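Local coordinates for probable mRNA-capping enzyme (Acanthamoeba polyphaga mimivirus, PDB 3BGY), which removes the terminal phosphate from the triphosphate 5' end of mRNA, an early step of cap formation, as the tunnel-type triphosphatase domain of a larger viral capping enzyme, at residues L27-S31 and L215-I221; E37-K43 and A141-T147; I45-F50 and N208-E212; N69-S75 and M171-R177. All coordinates share one frame; numbering follows the deposited sequence.

Interaction 1 (L27-S31 and L215-I221); sequences LRDYS and LINKIDI
Leu27 and Tyr30, about a turn apart on helix 17-32, are the two projections that fit against residues 215-221, which leave strand 208-215 and lead into helix 221-235. Leu27 fills a hollow walled by Leu215, the Ile219 carbonyl and Ile221. Its CD2 meets Leu215 CD1 at 3.5 Å, the two side chains crossing at about a right angle, while its other branch, CD1, rests against Ile221 CB at 4.0 Å and lies 3.8 Å from Ile219 O. Tyr30 is the longer bump. Its CG stands anti to the backbone N (chi1 162°), which carries the ring across to the bend at residues 215-218. There CE2 lies 3.7 Å from Leu215 CB, Asn217 O comes up to the ring edge in plane, and OH sits 3.1 Å from Ile216 C. Lys218 supplies the opposing ridge: its CB touches Ser31 CB at 3.7 Å and its CG passes Leu27 O, after which a bend at chi3 leads the amino end away from the helix. Ser31 turns its hydroxyl back to its own helix, where OG donates to Arg28 O at 2.8 Å. Phe38 of strand 36-42 touches Leu27, Tyr30 and Leu215 alike and so joins the contact to the barrel. Asp220 N-caps helix 221-235, and Asn217 ND2 is bonded to Asn185. The helix is held to this exit from the barrel largely by complementary shape and by burial of leucine, isoleucine and aromatic carbon.

Interaction 2 (E37-K43 and A141-T147); sequences EFEVSFK and AITIKST
This is an antiparallel pairing of neighbouring strands, 36-42 and 142-152, in the closed eight-stranded beta barrel of a tunnel triphosphatase. The short segments run at 162° to each other, and their backbones are laced by paired hydrogen bonds between Glu37 and Thr147, Glu39 and Lys145, and Ser41 and Thr143; the last rung is Lys43 N to Ala141 O at 2.9 Å. Phe38, Val40, Phe42, Ile142 and Ile144 share the face covered by helices 17-32 and 221-235. Here Ile144 serves two neighbours with separate branches: CG2 reaches Phe38 CZ at 3.4 Å, whereas CD1 lies 3.8 Å from Val40 CG2. Ile142 CG2 stands over one face of the Phe42 ring in a CH-pi contact, 3.8 Å from the centroid, and Phe232 meets the same ring at a steep angle. Glu37, Glu39, Ser41, Thr143 and Lys145 occupy the other face, which lines the tunnel. Glu37-Phe38-Glu39 fits the Glu-x-Glu pattern that binds metal in this enzyme family, and Glu39 lies close to Glu212 and Glu214 of strand 208-215, so these glutamates probably contribute to a metal site. Further along, one water links Thr143 OG1 to Glu39 O and another joins it to Lys43 NZ. Lys43 bends at chi2 (-56°), carrying CE past Thr143 OG1 and bringing NZ back to its own strand, where it donates to Ser41 OG at 2.8 Å.

Interaction 3 (I45-F50 and N208-E212); sequences INYPNF and NYELE
Tyr209 sets CG anti to its carbonyl carbon (chi1 -53°), and Tyr47 and Phe50, near the start of helix 47-60, set theirs anti to the backbone N; both thereby reach the same side of the Tyr209 ring. The result is an aromatic cluster. Tyr47 turns an edge toward the Tyr209 face in an offset edge-to-face pair with ring centroids 5.8 Å apart and planes at 65°; its CD1 comes within 3.3 Å of Tyr209 OH. Tyr47 CA also lies over the Tyr209 face as a CH-pi contact. At the other end of the ring, Tyr209 CD1 sits over the face of Phe50, 3.4 Å from Phe50 CG, although the two planes are oblique at 40°. Ile45 extends the apolar contact with both branches: CG2 touches Tyr209 CB at 3.8 Å, and CG1 meets Leu211 CB at 3.9 Å. No direct hydrogen bond joins the segments, but water does: one molecule accepts from Ile45 N and donates to Tyr209 O, and a second accepts from Tyr209 N at 2.9 Å and donates to Ile45 O. The helix start therefore docks on strand 208-215 through rings and solvent-mediated backbone links. Phe50 continues onto Ile190 of strand 186-196, next to 208-215 in the barrel. On the other flank, strand 36-42 pairs with 208-215 through Phe42 and Leu211, and the Leu211 side chain reaches Val231 and Ile235 of helix 221-235.

Interaction 4 (N69-S75 and M171-R177); sequences NNYLDIS and MYRYKTR
Met171 and Ser75 exchange paired backbone hydrogen bonds at one end of this two-strand ladder, with Ser75 N meeting Met171 O at 2.9 Å. Tyr172 comes next, on the opposite face of the sheet, its CE1 3.7 Å from Ile74 CG2; Phe97 of helix 91-101 touches both residues. Arg173 pairs with Asp73 through the backbone, while its guanidinium end leads away from strand 66-77, and the side chain touches Val193 and Ser195. Tyr174, back on the Tyr172 face, extends its ring along residues 70-72 and brings OH within 3.4 Å of Asn70 CB; that hydroxyl also has a weak bond to Gln91. The two antiparallel strands, 66-77 and 169-183, are neighbours in the triphosphatase barrel, and Arg173, Lys175 and Arg177 lie on its tunnel-lining face, a basic row consistent with the handling of a phosphate-bearing RNA end. Lys175 lies against Tyr71: its CB stands over the ring face, 4.1 Å from the centroid. An extended chain carries its amino group to Asp73, where Lys175 NZ and Asp73 OD2 form a salt bridge at 3.4 Å whose hydrogen bond is weak. One water reinforces it, bonded to Lys175 NZ, Asp73 OD2 and Tyr71 OH, while Asp73 OD1 is held by Ser87. Thr176 crosses to the other face and donates from OG1 to Asn70 OD1 at 3.0 Å. Arg177 is modelled in two conformers; in one, Arg177 CZ lies 3.7 Å from Tyr71 CE1, the guanidinium face over that carbon, and NE shares a water with Asn69 ND2, weakly on the asparagine side; the other copy leaves this arrangement less certain.

How the interactions relate
Interactions 2, 3 and 4 all reach the eight-stranded antiparallel barrel, whereas interaction 1 sets helix 17-32 against the loop leaving its last strand. Interactions 1 and 2 touch, their centres 13 Å apart, through Phe38; interactions 2 and 3, 15 Å apart, meet where strands 36-42 and 208-215 pair. Interaction 4 stands on the other side of the chain's centre from interactions 1 and 2, 27 Å and 19 Å away between centres. The first segments come in order 27-31, 37-43, 45-50 and 69-75, with all their partners later: 141-147 and 171-177, then 208-212 and 215-221. Early and late parts of the domain thus join to close the tunnel.

Interaction 1 (L27-S31 and L215-I221)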
# COMPACT_ATOMS: atom_id res chain seq x y z
N LEU A 27 -11.81 -8.22 -11.28
CA LEU A 27 -10.60 -8.94 -11.72
C LEU A 27 -10.33 -8.75 -13.20
O LEU A 27 -9.18 -8.65 -13.62
CB LEU A 27 -10.70 -10.44 -11.39
CG LEU A 27 -10.47 -10.82 -9.94
CD1 LEU A 27 -11.06 -12.17 -9.62
CD2 LEU A 27 -8.98 -10.78 -9.63
N ARG A 28 -11.40 -8.70 -13.99
CA ARG A 28 -11.29 -8.48 -15.43
C ARG A 28 -10.83 -7.05 -15.69
O ARG A 28 -9.94 -6.84 -16.52
CB ARG A 28 -12.63 -8.72 -16.13
CG ARG A 28 -12.52 -8.62 -17.67
CD ARG A 28 -13.84 -8.94 -18.36
NE ARG A 28 -14.86 -7.93 -18.10
CZ ARG A 28 -16.05 -7.88 -18.69
NH1 ARG A 28 -16.41 -8.78 -19.60
NH2 ARG A 28 -16.90 -6.89 -18.40
N ASP A 29 -11.40 -6.08 -14.96
CA ASP A 29 -11.01 -4.67 -15.12
C ASP A 29 -9.55 -4.46 -14.75
O ASP A 29 -8.83 -3.73 -15.45
CB ASP A 29 -11.89 -3.76 -14.28
CG ASP A 29 -13.30 -3.64 -14.83
OD1 ASP A 29 -13.56 -4.07 -15.98
OD2 ASP A 29 -14.15 -3.12 -14.11
N TYR A 30 -9.11 -5.17 -13.70
CA TYR A 30 -7.71 -5.14 -13.25
C TYR A 30 -6.78 -5.67 -14.36
O TYR A 30 -5.76 -5.04 -14.67
CB TYR A 30 -7.55 -5.99 -11.96
CG TYR A 30 -6.13 -6.41 -11.60
CD1 TYR A 30 -5.13 -5.45 -11.27
CD2 TYR A 30 -5.76 -7.76 -11.62
CE1 TYR A 30 -3.84 -5.83 -10.98
CE2 TYR A 30 -4.43 -8.15 -11.34
CZ TYR A 30 -3.48 -7.17 -11.02
OH TYR A 30 -2.18 -7.53 -10.79
N SER A 31 -7.14 -6.80 -14.96
CA SER A 31 -6.31 -7.38 -16.01
C SER A 31 -6.23 -6.56 -17.28
O SER A 31 -5.19 -6.56 -17.95
CB SER A 31 -6.75 -8.80 -16.36
OG SER A 31 -8.05 -8.85 -16.93
N LEU A 215 -2.41 -8.70 -5.90
CA LEU A 215 -2.18 -9.45 -7.14
C LEU A 215 -1.04 -8.82 -7.94
O LEU A 215 -0.81 -7.59 -7.89
CB LEU A 215 -3.44 -9.50 -8.02
CG LEU A 215 -4.58 -10.28 -7.36
CD1 LEU A 215 -5.69 -10.37 -8.37
CD2 LEU A 215 -4.18 -11.67 -6.91
N ILE A 216 -0.30 -9.69 -8.63
CA ILE A 216 0.79 -9.32 -9.53
C ILE A 216 0.21 -9.52 -10.95
O ILE A 216 0.50 -8.75 -11.88
CB ILE A 216 2.05 -10.22 -9.30
CG1 ILE A 216 2.63 -9.98 -7.92
CG2 ILE A 216 3.14 -9.98 -10.40
CD1 ILE A 216 3.67 -11.02 -7.49
N ASN A 217 -0.60 -10.57 -11.12
CA ASN A 217 -1.29 -10.86 -12.39
C ASN A 217 -2.68 -11.33 -12.00
O ASN A 217 -2.90 -11.71 -10.84
CB ASN A 217 -0.63 -12.00 -13.17
CG ASN A 217 0.78 -11.70 -13.57
OD1 ASN A 217 1.04 -10.73 -14.29
ND2 ASN A 217 1.72 -12.51 -13.10
N LYS A 218 -3.62 -11.27 -12.95
CA LYS A 218 -5.01 -11.73 -12.73
C LYS A 218 -4.99 -13.22 -12.42
O LYS A 218 -4.08 -13.94 -12.87
CB LYS A 218 -5.84 -11.52 -14.02
CG LYS A 218 -7.33 -11.96 -13.97
CD LYS A 218 -7.92 -12.29 -15.37
CE LYS A 218 -7.14 -13.39 -16.11
NZ LYS A 218 -7.95 -14.14 -17.14
N ILE A 219 -5.91 -13.65 -11.57
CA ILE A 219 -6.08 -15.06 -11.22
C ILE A 219 -7.59 -15.31 -11.22
O ILE A 219 -8.37 -14.37 -11.17
CB ILE A 219 -5.50 -15.48 -9.84
CG1 ILE A 219 -6.10 -14.67 -8.67
CG2 ILE A 219 -3.98 -15.32 -9.84
CD1 ILE A 219 -5.62 -15.10 -7.31
N ASP A 220 -7.97 -16.58 -11.27
CA ASP A 220 -9.38 -16.96 -11.23
C ASP A 220 -9.86 -16.65 -9.82
O ASP A 220 -9.15 -16.85 -8.85
CB ASP A 220 -9.49 -18.47 -11.48
CG ASP A 220 -10.94 -18.94 -11.67
OD1 ASP A 220 -11.60 -19.28 -10.68
OD2 ASP A 220 -11.39 -18.95 -12.82
N ILE A 221 -11.13 -16.24 -9.68
CA ILE A 221 -11.66 -15.95 -8.35
C ILE A 221 -11.64 -17.14 -7.39
O ILE A 221 -11.56 -16.98 -6.17
CB ILE A 221 -13.07 -15.37 -8.46
CG1 ILE A 221 -13.49 -14.77 -7.11
CG2 ILE A 221 -14.03 -16.42 -8.96
CD1 ILE A 221 -14.82 -14.08 -7.15

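Interaction 2 (E37-K43 and A141-T147)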
# COMPACT_ATOMS: atom_id res chain seq x y z
N GLU A 37 -4.56 -1.68 -9.58
CA GLU A 37 -3.99 -2.64 -8.63
C GLU A 37 -5.16 -3.31 -7.97
O GLU A 37 -6.22 -2.70 -7.89
CB GLU A 37 -3.14 -1.94 -7.59
CG GLU A 37 -1.87 -1.26 -8.17
CD GLU A 37 -0.98 -2.17 -9.04
OE1 GLU A 37 -0.89 -3.40 -8.81
OE2 GLU A 37 -0.34 -1.63 -9.98
N PHE A 38 -5.00 -4.55 -7.55
CA PHE A 38 -6.09 -5.30 -6.93
C PHE A 38 -5.53 -5.79 -5.59
O PHE A 38 -4.56 -6.55 -5.55
CB PHE A 38 -6.50 -6.45 -7.84
CG PHE A 38 -7.70 -7.23 -7.37
CD1 PHE A 38 -7.57 -8.20 -6.36
CD2 PHE A 38 -8.95 -7.02 -7.95
CE1 PHE A 38 -8.66 -8.98 -5.94
CE2 PHE A 38 -10.07 -7.80 -7.53
CZ PHE A 38 -9.91 -8.78 -6.53
N GLU A 39 -6.27 -5.49 -4.53
CA GLU A 39 -5.81 -5.79 -3.18
C GLU A 39 -6.93 -6.28 -2.28
O GLU A 39 -8.05 -5.77 -2.37
CB GLU A 39 -5.27 -4.44 -2.63
CG GLU A 39 -5.02 -4.27 -1.15
CD GLU A 39 -4.54 -2.86 -0.80
OE1 GLU A 39 -3.45 -2.46 -1.25
OE2 GLU A 39 -5.25 -2.17 -0.04
N VAL A 40 -6.63 -7.29 -1.47
CA VAL A 40 -7.61 -7.74 -0.46
C VAL A 40 -6.98 -7.32 0.87
O VAL A 40 -5.90 -7.78 1.22
CB VAL A 40 -7.86 -9.24 -0.48
CG1 VAL A 40 -8.97 -9.58 0.55
CG2 VAL A 40 -8.33 -9.68 -1.86
N SER A 41 -7.67 -6.44 1.59
CA SER A 41 -7.17 -5.91 2.86
C SER A 41 -7.84 -6.64 4.03
O SER A 41 -9.07 -6.70 4.09
CB SER A 41 -7.43 -4.39 2.94
OG SER A 41 -7.12 -3.86 4.22
N PHE A 42 -7.02 -7.22 4.91
CA PHE A 42 -7.53 -7.95 6.07
C PHE A 42 -7.63 -7.01 7.24
O PHE A 42 -6.69 -6.29 7.53
CB PHE A 42 -6.63 -9.14 6.42
CG PHE A 42 -6.67 -10.24 5.42
CD1 PHE A 42 -6.00 -10.12 4.19
CD2 PHE A 42 -7.42 -11.41 5.68
CE1 PHE A 42 -6.08 -11.16 3.21
CE2 PHE A 42 -7.50 -12.46 4.69
CZ PHE A 42 -6.83 -12.31 3.47
N LYS A 43 -8.81 -6.96 7.87
CA LYS A 43 -9.01 -6.04 8.99
C LYS A 43 -8.73 -6.68 10.35
O LYS A 43 -8.54 -7.88 10.45
CB LYS A 43 -10.43 -5.46 8.94
CG LYS A 43 -10.84 -4.84 7.59
CD LYS A 43 -9.87 -3.74 7.13
CE LYS A 43 -10.20 -3.19 5.77
NZ LYS A 43 -9.15 -2.26 5.26
N ALA A 141 -13.96 -10.41 7.69
CA ALA A 141 -13.29 -9.14 7.95
C ALA A 141 -12.24 -8.74 6.89
O ALA A 141 -11.04 -8.63 7.17
CB ALA A 141 -12.67 -9.17 9.35
N ILE A 142 -12.73 -8.54 5.66
CA ILE A 142 -11.88 -8.12 4.53
C ILE A 142 -12.59 -7.18 3.61
O ILE A 142 -13.83 -7.12 3.60
CB ILE A 142 -11.43 -9.30 3.60
CG1 ILE A 142 -12.59 -10.23 3.24
CG2 ILE A 142 -10.29 -10.02 4.19
CD1 ILE A 142 -12.29 -11.22 2.13
N THR A 143 -11.79 -6.39 2.89
CA THR A 143 -12.32 -5.53 1.86
C THR A 143 -11.57 -5.86 0.59
O THR A 143 -10.44 -6.32 0.66
CB THR A 143 -12.24 -4.02 2.15
OG1 THR A 143 -10.89 -3.60 2.34
CG2 THR A 143 -13.06 -3.65 3.37
N ILE A 144 -12.23 -5.74 -0.56
CA ILE A 144 -11.57 -6.02 -1.84
C ILE A 144 -11.52 -4.64 -2.49
O ILE A 144 -12.54 -3.96 -2.60
CB ILE A 144 -12.42 -6.96 -2.75
CG1 ILE A 144 -13.02 -8.16 -2.01
CG2 ILE A 144 -11.60 -7.39 -3.94
CD1 ILE A 144 -12.09 -9.23 -1.58
N LYS A 145 -10.36 -4.24 -2.99
CA LYS A 145 -10.23 -2.91 -3.57
C LYS A 145 -9.45 -2.92 -4.85
O LYS A 145 -8.47 -3.67 -4.97
CB LYS A 145 -9.48 -2.00 -2.56
CG LYS A 145 -9.31 -0.50 -2.91
CD LYS A 145 -8.30 0.16 -1.95
CE LYS A 145 -8.25 1.68 -2.10
NZ LYS A 145 -7.15 2.29 -1.28
N SER A 146 -9.93 -2.14 -5.80
CA SER A 146 -9.22 -1.97 -7.05
C SER A 146 -8.98 -0.48 -7.04
O SER A 146 -9.85 0.29 -6.58
CB SER A 146 -10.08 -2.36 -8.25
OG SER A 146 -9.29 -2.43 -9.43
N THR A 147 -7.75 -0.08 -7.33
CA THR A 147 -7.45 1.34 -7.43
C THR A 147 -6.38 1.67 -8.45
O THR A 147 -5.49 0.85 -8.72
CB THR A 147 -7.12 1.96 -6.04
OG1 THR A 147 -7.14 3.38 -6.12
CG2 THR A 147 -5.80 1.46 -5.50
O HOH W 1 -8.84 -3.70 -0.00
O HOH W 2 -9.13 -10.02 8.94
O HOH W 3 -10.60 -1.00 3.02

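Interaction 3 (I45-F50 and N208-E212)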
# COMPACT_ATOMS: atom_id res chain seq x y z
N ILE A 45 -6.06 -6.50 12.36
CA ILE A 45 -4.75 -7.11 12.55
C ILE A 45 -4.04 -6.31 13.66
O ILE A 45 -3.92 -5.08 13.56
CB ILE A 45 -3.89 -7.06 11.25
CG1 ILE A 45 -4.63 -7.76 10.09
CG2 ILE A 45 -2.49 -7.65 11.53
CD1 ILE A 45 -5.05 -9.19 10.34
N ASN A 46 -3.74 -6.99 14.75
CA ASN A 46 -3.09 -6.36 15.89
C ASN A 46 -1.71 -6.97 16.09
O ASN A 46 -1.32 -7.81 15.29
CB ASN A 46 -4.02 -6.42 17.09
CG ASN A 46 -5.31 -5.65 16.83
OD1 ASN A 46 -5.26 -4.45 16.54
ND2 ASN A 46 -6.43 -6.36 16.80
N TYR A 47 -0.96 -6.54 17.10
CA TYR A 47 0.41 -7.05 17.28
C TYR A 47 0.55 -8.58 17.35
O TYR A 47 1.38 -9.13 16.64
CB TYR A 47 1.12 -6.36 18.47
CG TYR A 47 2.57 -6.79 18.58
CD1 TYR A 47 3.54 -6.23 17.73
CD2 TYR A 47 2.96 -7.80 19.47
CE1 TYR A 47 4.86 -6.69 17.76
CE2 TYR A 47 4.28 -8.26 19.52
CZ TYR A 47 5.22 -7.70 18.65
OH TYR A 47 6.50 -8.19 18.64
N PRO A 48 -0.29 -9.28 18.15
CA PRO A 48 -0.11 -10.75 18.17
C PRO A 48 -0.34 -11.43 16.80
O PRO A 48 0.39 -12.37 16.47
CB PRO A 48 -1.11 -11.23 19.25
CG PRO A 48 -2.01 -10.12 19.48
CD PRO A 48 -1.26 -8.86 19.19
N ASN A 49 -1.30 -10.91 16.03
CA ASN A 49 -1.65 -11.40 14.67
C ASN A 49 -0.49 -11.12 13.71
O ASN A 49 -0.15 -11.95 12.87
CB ASN A 49 -2.87 -10.66 14.08
CG ASN A 49 -4.18 -11.05 14.72
OD1 ASN A 49 -5.03 -10.20 14.97
ND2 ASN A 49 -4.37 -12.35 14.96
N PHE A 50 0.09 -9.93 13.86
CA PHE A 50 1.22 -9.46 13.03
C PHE A 50 2.42 -10.39 13.24
O PHE A 50 3.05 -10.83 12.27
CB PHE A 50 1.55 -7.98 13.40
CG PHE A 50 2.89 -7.49 12.90
CD1 PHE A 50 3.02 -7.00 11.60
CD2 PHE A 50 4.03 -7.51 13.73
CE1 PHE A 50 4.26 -6.54 11.11
CE2 PHE A 50 5.28 -7.07 13.26
CZ PHE A 50 5.40 -6.58 11.93
N ASN A 208 0.20 0.72 13.95
CA ASN A 208 -0.99 -0.03 13.58
C ASN A 208 -0.39 -1.12 12.68
O ASN A 208 0.82 -1.09 12.38
CB ASN A 208 -2.11 0.78 12.89
CG ASN A 208 -1.64 1.55 11.67
OD1 ASN A 208 -0.83 2.47 11.77
ND2 ASN A 208 -2.18 1.19 10.51
N TYR A 209 -1.16 -2.16 12.40
CA TYR A 209 -0.70 -3.28 11.57
C TYR A 209 -1.65 -3.55 10.43
O TYR A 209 -2.85 -3.52 10.60
CB TYR A 209 -0.50 -4.53 12.48
CG TYR A 209 0.40 -4.25 13.67
CD1 TYR A 209 1.80 -4.28 13.54
CD2 TYR A 209 -0.15 -3.83 14.90
CE1 TYR A 209 2.64 -3.90 14.59
CE2 TYR A 209 0.69 -3.43 15.97
CZ TYR A 209 2.07 -3.47 15.80
OH TYR A 209 2.89 -3.09 16.84
N GLU A 210 -1.08 -3.73 9.23
CA GLU A 210 -1.86 -3.91 8.00
C GLU A 210 -1.43 -5.16 7.27
O GLU A 210 -0.25 -5.43 7.14
CB GLU A 210 -1.68 -2.66 7.11
CG GLU A 210 -2.35 -1.43 7.76
CD GLU A 210 -2.18 -0.12 7.03
OE1 GLU A 210 -1.53 -0.08 5.97
OE2 GLU A 210 -2.71 0.89 7.56
N LEU A 211 -2.42 -5.91 6.77
CA LEU A 211 -2.16 -7.17 6.05
C LEU A 211 -2.94 -7.15 4.75
O LEU A 211 -4.16 -6.89 4.74
CB LEU A 211 -2.62 -8.39 6.85
CG LEU A 211 -2.60 -9.78 6.18
CD1 LEU A 211 -1.17 -10.22 5.85
CD2 LEU A 211 -3.25 -10.82 7.09
N GLU A 212 -2.25 -7.40 3.65
CA GLU A 212 -2.95 -7.43 2.37
C GLU A 212 -2.45 -8.52 1.47
O GLU A 212 -1.32 -8.96 1.61
CB GLU A 212 -2.72 -6.15 1.55
CG GLU A 212 -3.18 -4.84 2.14
CD GLU A 212 -2.07 -4.11 2.85
OE1 GLU A 212 -0.89 -4.22 2.44
OE2 GLU A 212 -2.38 -3.41 3.82
O HOH W 4 -4.60 -3.11 12.22
O HOH W 5 -5.83 -4.26 10.39
O HOH W 6 -3.58 -2.21 14.02

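Interaction 4 (N69-S75 and M171-R177)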
# COMPACT_ATOMS: atom_id res chain seq x y z
N ASN A 69 11.49 -4.04 3.98
CA ASN A 69 11.99 -2.66 3.87
C ASN A 69 11.42 -1.76 4.92
O ASN A 69 10.28 -1.91 5.31
CB ASN A 69 11.57 -2.03 2.53
CG ASN A 69 12.29 -2.61 1.33
OD1 ASN A 69 13.50 -2.44 1.17
ND2 ASN A 69 11.53 -3.28 0.47
N ASN A 70 12.21 -0.77 5.32
CA ASN A 70 11.79 0.28 6.26
C ASN A 70 11.76 1.51 5.32
O ASN A 70 12.72 1.76 4.57
CB ASN A 70 12.84 0.57 7.34
CG ASN A 70 13.11 -0.60 8.24
OD1 ASN A 70 12.20 -1.24 8.72
ND2 ASN A 70 14.39 -0.87 8.48
N TYR A 71 10.64 2.22 5.28
CA TYR A 71 10.54 3.40 4.41
C TYR A 71 9.57 4.43 4.93
O TYR A 71 8.68 4.11 5.71
CB TYR A 71 10.16 3.00 2.97
CG TYR A 71 8.83 2.30 2.79
CD1 TYR A 71 8.71 0.92 3.02
CD2 TYR A 71 7.72 2.99 2.28
CE1 TYR A 71 7.50 0.25 2.75
CE2 TYR A 71 6.51 2.33 2.00
CZ TYR A 71 6.41 0.97 2.23
OH TYR A 71 5.21 0.34 1.98
N LEU A 72 9.73 5.67 4.46
CA LEU A 72 8.85 6.76 4.86
C LEU A 72 7.98 7.19 3.66
O LEU A 72 8.51 7.55 2.59
CB LEU A 72 9.68 7.96 5.34
CG LEU A 72 8.86 9.21 5.68
CD1 LEU A 72 7.98 8.96 6.86
CD2 LEU A 72 9.77 10.41 5.92
N ASP A 73 6.66 7.13 3.82
CA ASP A 73 5.72 7.59 2.80
C ASP A 73 5.27 9.01 3.12
O ASP A 73 4.83 9.28 4.24
CB ASP A 73 4.42 6.76 2.77
CG ASP A 73 4.53 5.53 1.93
OD1 ASP A 73 5.52 5.37 1.20
OD2 ASP A 73 3.57 4.73 1.95
N ILE A 74 5.35 9.90 2.13
CA ILE A 74 4.91 11.28 2.32
C ILE A 74 3.82 11.44 1.29
O ILE A 74 4.05 11.36 0.09
CB ILE A 74 6.03 12.32 2.09
CG1 ILE A 74 7.21 12.07 3.02
CG2 ILE A 74 5.53 13.73 2.42
CD1 ILE A 74 8.35 11.35 2.36
N SER A 75 2.59 11.62 1.77
CA SER A 75 1.47 11.76 0.86
C SER A 75 0.96 13.19 0.82
O SER A 75 0.66 13.76 1.87
CB SER A 75 0.32 10.87 1.30
OG SER A 75 0.68 9.50 1.29
N MET A 171 0.34 13.82 4.86
CA MET A 171 0.31 12.70 5.80
C MET A 171 1.63 11.94 5.69
O MET A 171 2.20 11.80 4.60
CB MET A 171 -0.87 11.78 5.51
CG MET A 171 -0.99 10.59 6.46
SD MET A 171 -2.38 9.58 6.03
CE MET A 171 -2.06 9.27 4.27
N TYR A 172 2.12 11.50 6.85
CA TYR A 172 3.38 10.75 6.95
C TYR A 172 3.14 9.37 7.50
O TYR A 172 2.36 9.21 8.44
CB TYR A 172 4.35 11.46 7.89
CG TYR A 172 4.60 12.88 7.49
CD1 TYR A 172 5.57 13.19 6.52
CD2 TYR A 172 3.82 13.94 8.01
CE1 TYR A 172 5.76 14.50 6.07
CE2 TYR A 172 4.00 15.29 7.56
CZ TYR A 172 4.98 15.54 6.60
OH TYR A 172 5.20 16.81 6.15
N ARG A 173 3.71 8.37 6.84
CA ARG A 173 3.58 7.00 7.33
C ARG A 173 4.95 6.37 7.27
O ARG A 173 5.53 6.27 6.20
CB ARG A 173 2.59 6.18 6.51
CG ARG A 173 1.14 6.59 6.75
CD ARG A 173 0.16 5.72 6.01
NE ARG A 173 -1.20 6.12 6.36
CZ ARG A 173 -2.24 6.09 5.53
NH1 ARG A 173 -2.10 5.69 4.27
NH2 ARG A 173 -3.42 6.55 5.94
N TYR A 174 5.48 5.98 8.42
CA TYR A 174 6.77 5.30 8.49
C TYR A 174 6.39 3.82 8.58
O TYR A 174 5.68 3.38 9.51
CB TYR A 174 7.58 5.70 9.72
CG TYR A 174 8.97 5.08 9.71
CD1 TYR A 174 9.90 5.43 8.73
CD2 TYR A 174 9.33 4.07 10.64
CE1 TYR A 174 11.16 4.80 8.65
CE2 TYR A 174 10.60 3.43 10.57
CZ TYR A 174 11.50 3.80 9.58
OH TYR A 174 12.74 3.17 9.54
N LYS A 175 6.91 3.06 7.64
CA LYS A 175 6.55 1.65 7.53
C LYS A 175 7.66 0.64 7.55
O LYS A 175 8.74 0.92 7.01
CB LYS A 175 5.84 1.48 6.19
CG LYS A 175 4.47 2.19 6.09
CD LYS A 175 3.82 1.93 4.74
CE LYS A 175 2.46 2.59 4.65
NZ LYS A 175 1.78 2.25 3.37
N THR A 176 7.41 -0.52 8.18
CA THR A 176 8.33 -1.66 8.16
C THR A 176 7.44 -2.70 7.49
O THR A 176 6.49 -3.21 8.11
CB THR A 176 8.83 -2.10 9.55
OG1 THR A 176 9.60 -1.03 10.12
CG2 THR A 176 9.76 -3.35 9.42
N ARG A 177 7.83 -3.07 6.29
CA ARG A 177 7.05 -4.01 5.51
C ARG A 177 7.81 -5.29 5.25
O ARG A 177 9.04 -5.31 5.20
CB ARG A 177 6.67 -3.33 4.18
CG ARG A 177 5.75 -4.12 3.23
CD ARG A 177 5.48 -3.34 1.95
NE ARG A 177 6.70 -3.04 1.20
CZ ARG A 177 6.77 -2.27 0.11
NH1 ARG A 177 5.68 -1.71 -0.40
NH2 ARG A 177 7.93 -2.09 -0.50
O HOH W 7 8.68 -4.93 1.32
O HOH W 8 3.23 2.14 1.12